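Local coordinates for protein leucyl aminopeptidase (Trypanosoma brucei brucei, PDB 5NTD) that probably removes leucine and other residues from the N-termini of peptides as an M17 metallo-aminopeptidase, and binds manganese and the inhibitor bestatin, at residues N25-V31 against L184-E190; V48-T52 against V143-S147. All coordinates share one frame; numbering follows the deposited sequence.

Contact 1 (N25-V31 against L184-E190)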
# COMPACT_ATOMS: atom_id res chain seq x y z
N ASN G 25 -15.83 28.72 -32.64
CA ASN G 25 -15.41 30.11 -32.49
C ASN G 25 -14.29 30.47 -33.48
O ASN G 25 -13.77 31.58 -33.45
CB ASN G 25 -14.83 30.34 -31.07
CG ASN G 25 -13.59 29.49 -30.83
OD1 ASN G 25 -13.61 28.31 -31.13
ND2 ASN G 25 -12.51 30.07 -30.36
N VAL G 26 -13.88 29.51 -34.29
CA VAL G 26 -12.74 29.71 -35.20
C VAL G 26 -13.21 29.91 -36.63
O VAL G 26 -14.07 29.18 -37.13
CB VAL G 26 -11.75 28.52 -35.15
CG1 VAL G 26 -10.46 28.81 -35.92
CG2 VAL G 26 -11.40 28.17 -33.71
N CYS G 27 -12.61 30.87 -37.30
CA CYS G 27 -12.76 31.01 -38.76
C CYS G 27 -11.38 31.14 -39.40
O CYS G 27 -10.37 31.29 -38.75
CB CYS G 27 -13.64 32.20 -39.14
SG CYS G 27 -13.02 33.76 -38.50
N PHE G 28 -11.36 30.97 -40.72
CA PHE G 28 -10.12 30.85 -41.47
C PHE G 28 -10.15 31.75 -42.69
O PHE G 28 -11.13 31.83 -43.41
CB PHE G 28 -9.87 29.40 -41.91
CG PHE G 28 -9.89 28.44 -40.76
CD1 PHE G 28 -11.09 27.88 -40.32
CD2 PHE G 28 -8.72 28.15 -40.06
CE1 PHE G 28 -11.12 27.01 -39.24
CE2 PHE G 28 -8.74 27.27 -39.00
CZ PHE G 28 -9.96 26.70 -38.58
N THR G 29 -9.01 32.37 -42.93
CA THR G 29 -8.82 33.16 -44.13
C THR G 29 -7.36 33.16 -44.50
O THR G 29 -6.57 32.34 -43.99
CB THR G 29 -9.39 34.59 -43.95
OG1 THR G 29 -9.36 35.29 -45.20
CG2 THR G 29 -8.63 35.39 -42.89
N ASP G 30 -6.99 34.06 -45.39
CA ASP G 30 -5.56 34.19 -45.80
C ASP G 30 -5.19 35.67 -45.92
O ASP G 30 -6.06 36.53 -45.91
CB ASP G 30 -5.30 33.47 -47.13
CG ASP G 30 -6.10 34.07 -48.28
OD1 ASP G 30 -5.60 35.06 -48.88
OD2 ASP G 30 -7.20 33.55 -48.56
N VAL G 31 -3.90 35.94 -45.98
CA VAL G 31 -3.37 37.31 -45.81
C VAL G 31 -3.92 38.30 -46.84
O VAL G 31 -4.38 39.40 -46.49
CB VAL G 31 -1.83 37.34 -45.91
CG1 VAL G 31 -1.33 38.78 -46.04
CG2 VAL G 31 -1.20 36.69 -44.69
N LEU G 184 -11.66 33.42 -32.91
CA LEU G 184 -10.31 33.37 -33.47
C LEU G 184 -10.35 33.35 -34.98
O LEU G 184 -11.00 32.51 -35.59
CB LEU G 184 -9.55 32.13 -33.00
CG LEU G 184 -9.44 31.93 -31.49
CD1 LEU G 184 -8.72 30.63 -31.19
CD2 LEU G 184 -8.70 33.09 -30.82
N GLN G 185 -9.65 34.30 -35.57
CA GLN G 185 -9.53 34.33 -37.04
C GLN G 185 -8.12 33.93 -37.43
O GLN G 185 -7.18 34.68 -37.27
CB GLN G 185 -9.87 35.72 -37.62
CG GLN G 185 -9.81 35.73 -39.16
CD GLN G 185 -10.36 36.99 -39.79
OE1 GLN G 185 -11.03 36.92 -40.82
NE2 GLN G 185 -10.03 38.15 -39.23
N VAL G 186 -8.02 32.72 -37.96
CA VAL G 186 -6.74 32.19 -38.41
C VAL G 186 -6.46 32.70 -39.83
O VAL G 186 -7.25 32.52 -40.76
CB VAL G 186 -6.75 30.66 -38.43
CG1 VAL G 186 -5.46 30.10 -39.02
CG2 VAL G 186 -6.93 30.14 -37.01
N VAL G 187 -5.31 33.34 -39.98
CA VAL G 187 -4.89 33.96 -41.23
C VAL G 187 -3.69 33.24 -41.79
O VAL G 187 -2.57 33.45 -41.36
CB VAL G 187 -4.55 35.44 -41.05
CG1 VAL G 187 -4.34 36.10 -42.41
CG2 VAL G 187 -5.68 36.16 -40.31
N PHE G 188 -3.95 32.37 -42.75
CA PHE G 188 -2.85 31.62 -43.43
C PHE G 188 -2.12 32.53 -44.41
O PHE G 188 -2.68 33.53 -44.84
CB PHE G 188 -3.38 30.42 -44.21
CG PHE G 188 -3.96 29.34 -43.33
CD1 PHE G 188 -3.14 28.57 -42.51
CD2 PHE G 188 -5.34 29.09 -43.33
CE1 PHE G 188 -3.67 27.57 -41.70
CE2 PHE G 188 -5.88 28.10 -42.51
CZ PHE G 188 -5.05 27.34 -41.71
N PRO G 189 -0.88 32.21 -44.75
CA PRO G 189 -0.18 33.00 -45.79
C PRO G 189 -0.86 32.98 -47.17
O PRO G 189 -0.98 34.01 -47.82
CB PRO G 189 1.19 32.32 -45.90
CG PRO G 189 1.34 31.58 -44.60
CD PRO G 189 -0.04 31.11 -44.26
N GLU G 190 -1.31 31.81 -47.58
CA GLU G 190 -1.94 31.59 -48.88
C GLU G 190 -3.35 31.11 -48.68
O GLU G 190 -3.68 30.56 -47.62
CB GLU G 190 -1.19 30.51 -49.65
CG GLU G 190 0.30 30.75 -49.90
CD GLU G 190 0.54 32.00 -50.76
OE1 GLU G 190 -0.40 32.53 -51.38
OE2 GLU G 190 1.68 32.45 -50.86

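Contact 2 (V48-T52 against V143-S147)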
# COMPACT_ATOMS: atom_id res chain seq x y z
N VAL G 48 -1.88 37.83 -32.91
CA VAL G 48 -0.92 36.75 -32.65
C VAL G 48 -0.21 36.41 -33.95
O VAL G 48 -0.83 36.27 -34.99
CB VAL G 48 -1.63 35.52 -32.07
CG1 VAL G 48 -0.61 34.46 -31.62
CG2 VAL G 48 -2.52 35.90 -30.90
N LEU G 49 1.09 36.24 -33.85
CA LEU G 49 1.89 35.81 -34.96
C LEU G 49 2.70 34.57 -34.60
O LEU G 49 3.59 34.64 -33.74
CB LEU G 49 2.86 36.93 -35.38
CG LEU G 49 3.87 36.59 -36.50
CD1 LEU G 49 3.16 36.23 -37.79
CD2 LEU G 49 4.84 37.74 -36.72
N VAL G 50 2.43 33.46 -35.27
CA VAL G 50 3.14 32.20 -34.95
C VAL G 50 3.79 31.57 -36.16
O VAL G 50 3.16 31.35 -37.19
CB VAL G 50 2.30 31.14 -34.16
CG1 VAL G 50 1.85 31.74 -32.83
CG2 VAL G 50 1.09 30.71 -34.90
N GLY G 51 5.06 31.22 -36.00
CA GLY G 51 5.79 30.52 -37.03
C GLY G 51 7.14 30.07 -36.57
O GLY G 51 7.55 30.33 -35.44
N THR G 52 7.85 29.38 -37.44
CA THR G 52 9.21 28.91 -37.13
C THR G 52 10.18 30.08 -37.12
O THR G 52 9.87 31.16 -37.63
CB THR G 52 9.71 27.87 -38.12
OG1 THR G 52 9.72 28.44 -39.45
CG2 THR G 52 8.79 26.63 -38.13
N VAL G 143 -5.13 35.56 -35.62
CA VAL G 143 -4.01 34.63 -35.45
C VAL G 143 -3.38 34.41 -36.80
O VAL G 143 -3.86 33.64 -37.64
CB VAL G 143 -4.44 33.30 -34.81
CG1 VAL G 143 -3.24 32.45 -34.48
CG2 VAL G 143 -5.25 33.55 -33.56
N PHE G 144 -2.26 35.07 -36.98
CA PHE G 144 -1.49 34.97 -38.24
C PHE G 144 -0.52 33.82 -38.10
O PHE G 144 0.39 33.84 -37.26
CB PHE G 144 -0.71 36.25 -38.52
CG PHE G 144 -1.57 37.43 -38.86
CD1 PHE G 144 -2.16 38.19 -37.87
CD2 PHE G 144 -1.78 37.79 -40.20
CE1 PHE G 144 -2.95 39.28 -38.20
CE2 PHE G 144 -2.56 38.89 -40.53
CZ PHE G 144 -3.16 39.62 -39.53
N VAL G 145 -0.73 32.81 -38.93
CA VAL G 145 0.14 31.62 -38.91
C VAL G 145 0.97 31.64 -40.18
O VAL G 145 0.46 31.93 -41.24
CB VAL G 145 -0.65 30.30 -38.76
CG1 VAL G 145 -1.53 30.34 -37.52
CG2 VAL G 145 -1.51 30.00 -39.96
N LEU G 146 2.23 31.31 -40.04
CA LEU G 146 3.15 31.31 -41.18
C LEU G 146 3.28 29.94 -41.86
O LEU G 146 3.94 29.83 -42.88
CB LEU G 146 4.50 31.85 -40.77
CG LEU G 146 4.40 33.25 -40.14
CD1 LEU G 146 5.78 33.75 -39.76
CD2 LEU G 146 3.73 34.25 -41.06
N SER G 147 2.66 28.93 -41.28
CA SER G 147 2.62 27.59 -41.88
C SER G 147 1.43 27.50 -42.79
O SER G 147 0.40 28.12 -42.54
CB SER G 147 2.50 26.49 -40.81
OG SER G 147 2.17 25.22 -41.37
O HOH W 1 2.60 28.48 -38.04

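Contact 1 (N25-V31 against L184-E190)
Phe28 and Val186 stand side by side on one face of a parallel strand pair, pointing the same way, with ring atom CD2 of Phe28 3.6 Å from CB of Val186. The same CD2 meets CE2 of Phe188 at 3.8 Å, the two aromatic side chains running at a slant to each other. Val186 also lays its CG1 over one face of the Phe188 ring, toward the rim, and turns CG2 to CG1 of Val26.

On the reverse face Gln185 is stretched out, its CG anti to the backbone N (chi1 -177°). The chain passes SG of Cys27, and OE1 of Gln185 lies 3.5 Å from CG2 of Thr29. Its NE2 is hydrogen-bonded to Gln38 and Asp142. With CG between its backbone N and carbonyl carbon (chi1 63°), Asp30 at the N-cap brings OD1 to the N of Ala33 in helix 31-38. Five near-straight backbone bonds join the two segments; a sixth, Val31 N to Phe188 O, is weak.

The chain's first strand thus pairs with 183-188 at the outer edge of a mostly parallel mixed sheet, whose strands 140-145, next in order, and 46-52 lie in the N-terminal, macro-clan domain. Helices 196-214 and 150-158 pack on the Phe28 face.

Contact 2 (V48-T52 against V143-S147)
Val50 and Val145 sit side by side and point the same way, CG2 of Val50 3.7 Å from CG1 of Val145. Each is a paired residue of two parallel strands, and each has chi1 near -60°, which puts its CG2 between the backbone N and the carbonyl carbon; in Val50 that is the branch turned to the neighbour. Val48 and Val143 are paired on the same face more loosely, CB of Val48 4.2 Å from CG1 of Val143.

The other face belongs to Leu49 and Phe144. Leu49 reaches across with one methyl, CD1, 3.9 Å from CB of Phe144 and equally close to CD2 of Leu146, whose side chain it meets at a slant. The ring of Phe144 leads away from strand 46-52, with Val48 O in plane at its edge, and makes edge-to-face contacts with Phe66 and Tyr34.

These are two central strands of the sheet in the N-terminal domain, which belongs to the macro-domain clan: strand 99-107 lies beyond 46-52, and helix 120-131 packs on the valine face. Between the strands, Phe144 N bonds to Val48 O at 2.7 Å and Val50 N to Phe144 O with an N-H...O angle of 169°. Where strand 140-145 ends, Val50 O takes two donors, Leu146 N at 3.0 Å and a water that in turn accepts from Ser147 N. The CB of Leu146 points toward strand 46-52 and lies 4.2 Å from CA of Gly51.

How the contacts relate
Contacts 1 and 2 are successive strand pairings in one sheet, where 183-188 and 140-145 are neighbours: Val143 bonds through its N to Gln185 O and through its O to Val187 N, and Phe188 packs on Val145. Both strands of contact 2 fall in the sequence between the two strands of contact 1. Contact 2 is the more interior, with nearly all its touching residues buried and aliphatic chains prominent on both faces. Contact 1, at the sheet's outermost strand, buries more area between its segments yet is only partly buried. It has a largely apolar face of Val26, Phe28, Leu184, Val186 and Phe188, with Asp30 at its end, and a mixed one of Cys27, Gln185, Thr29 and Val187.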